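Local coordinates for putative carbohydrate binding protein (Pseudomonas aeruginosa, PDB 3QEC) that is a putative carbohydrate-binding protein, linked to suramin and heparin binding and possibly involved in carbohydrate transport and biofilm formation, at residues A[64-68]-A[69-73]. Residues are numbered along the deposited sequence; the frame is centred on the assembly and turned at random.
Sequences GNLDA and AKRDP
Leu-66 and Arg-71 touch through their aliphatic parts and cross at about a right angle. Leu-66 CD2 lies 3.9 Å from Arg-71 CG. Leu-66 CD1, the other branch, sits 3.9 Å from the carbonyl O of Lys-70. Leu-66 CG is anti to the backbone N (chi1 178°), which points the branched end at Lys-70 and Arg-71, the last two residues of the turn. The Arg-71 side chain bends at chi3 (-64°) and runs back alongside Ala-68. Arg-71 NE comes 3.2 Å from Ala-68 O, and Ala-68 CB meets the guanidinium at its edge, in plane. Ala-68 to Arg-71 form a type I beta turn, in the loop between helix 54-63 and strand 89-92. Overlapping this turn, Lys-70 N gives Asp-67 O a weak hydrogen bond (3.2 Å, 135°). The extended Lys-70 chain brings its NZ to 4.6 Å from Asp-67 OD2, too far for a salt bridge. Asp-67 instead pairs through OD1 with Arg-150, the C-terminal residue, and OD1 is also hydrogen-bonded to a bound glycerol, probably from the crystallisation liquor. Backbone hydrogen bonds tie Leu-66 to Thr-131 and Ala-68 to Gly-129, so strand 125-138 holds the loop on the approach to the turn.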
loop_
_atom_site.group_PDB
_atom_site.type_symbol
_atom_site.label_atom_id
_atom_site.label_comp_id
_atom_site.label_asym_id
_atom_site.label_seq_id
_atom_site.Cartn_x
_atom_site.Cartn_y
_atom_site.Cartn_z
ATOM N N GLY A 64 3.821 -7.248 1.226
ATOM C CA GLY A 64 3.761 -5.789 1.152
ATOM C C GLY A 64 4.850 -5.039 0.419
ATOM O O GLY A 64 4.595 -3.930 -0.063
ATOM N N ASN A 65 6.078 -5.596 0.370
ATOM C CA ASN A 65 7.216 -4.963 -0.312
ATOM C C ASN A 65 7.939 -6.035 -1.128
ATOM O O ASN A 65 9.122 -6.306 -0.931
ATOM C CB ASN A 65 8.142 -4.258 0.695
ATOM C CG ASN A 65 7.562 -2.986 1.271
ATOM O OD1 ASN A 65 7.493 -1.943 0.601
ATOM N ND2 ASN A 65 7.153 -3.036 2.541
ATOM N N LEU A 66 7.198 -6.647 -2.057
ATOM C CA LEU A 66 7.662 -7.781 -2.830
ATOM C C LEU A 66 7.643 -7.504 -4.322
ATOM O O LEU A 66 6.592 -7.173 -4.888
ATOM C CB LEU A 66 6.751 -8.993 -2.478
ATOM C CG LEU A 66 6.975 -10.352 -3.181
ATOM C CD1 LEU A 66 8.394 -10.879 -2.981
ATOM C CD2 LEU A 66 5.936 -11.371 -2.727
ATOM N N ASP A 67 8.812 -7.694 -4.965
ATOM C CA ASP A 67 8.993 -7.575 -6.417
ATOM C C ASP A 67 8.221 -8.705 -7.103
ATOM O O ASP A 67 8.198 -9.825 -6.585
ATOM C CB ASP A 67 10.490 -7.622 -6.789
ATOM C CG ASP A 67 11.276 -6.355 -6.470
ATOM O OD1 ASP A 67 10.647 -5.310 -6.207
ATOM O OD2 ASP A 67 12.519 -6.413 -6.475
ATOM N N ALA A 68 7.548 -8.403 -8.234
ATOM C CA ALA A 68 6.781 -9.380 -9.012
ATOM C C ALA A 68 7.683 -10.516 -9.542
ATOM O O ALA A 68 7.226 -11.658 -9.649
ATOM C CB ALA A 68 6.084 -8.690 -10.169
ATOM N N ALA A 69 8.964 -10.211 -9.844
ATOM C CA ALA A 69 9.921 -11.215 -10.336
ATOM C C ALA A 69 10.329 -12.206 -9.238
ATOM O O ALA A 69 10.644 -13.361 -9.541
ATOM C CB ALA A 69 11.164 -10.532 -10.892
ATOM N N LYS A 70 10.310 -11.748 -7.967
ATOM C CA LYS A 70 10.723 -12.529 -6.800
ATOM C C LYS A 70 9.548 -13.265 -6.124
ATOM O O LYS A 70 9.741 -13.868 -5.067
ATOM C CB LYS A 70 11.460 -11.626 -5.798
ATOM C CG LYS A 70 12.812 -11.134 -6.326
ATOM C CD LYS A 70 13.590 -10.355 -5.284
ATOM C CE LYS A 70 14.927 -9.888 -5.798
ATOM N NZ LYS A 70 15.724 -9.210 -4.739
ATOM N N ARG A 71 8.355 -13.265 -6.744
ATOM C CA ARG A 71 7.195 -13.966 -6.182
ATOM C C ARG A 71 7.321 -15.477 -6.357
ATOM O O ARG A 71 7.697 -15.947 -7.439
ATOM C CB ARG A 71 5.878 -13.510 -6.839
ATOM C CG ARG A 71 5.394 -12.103 -6.516
ATOM C CD ARG A 71 4.069 -11.782 -7.211
ATOM N NE ARG A 71 4.191 -11.783 -8.675
ATOM C CZ ARG A 71 3.644 -12.688 -9.487
ATOM N NH1 ARG A 71 2.898 -13.671 -8.994
ATOM N NH2 ARG A 71 3.832 -12.611 -10.800
ATOM N N ASP A 72 6.964 -16.239 -5.312
ATOM C CA ASP A 72 6.929 -17.704 -5.382
ATOM C C ASP A 72 5.659 -18.096 -6.172
ATOM O O ASP A 72 4.559 -17.672 -5.789
ATOM C CB ASP A 72 6.948 -18.329 -3.970
ATOM C CG ASP A 72 7.133 -19.841 -3.909
ATOM O OD1 ASP A 72 6.366 -20.566 -4.585
ATOM O OD2 ASP A 72 7.984 -20.300 -3.120
ATOM N N PRO A 73 5.776 -18.857 -7.292
ATOM C CA PRO A 73 4.567 -19.197 -8.073
ATOM C C PRO A 73 3.611 -20.146 -7.338
ATOM O O PRO A 73 2.408 -20.130 -7.622
ATOM C CB PRO A 73 5.129 -19.841 -9.341
ATOM C CG PRO A 73 6.472 -20.342 -8.955
ATOM C CD PRO A 73 6.999 -19.419 -7.905
#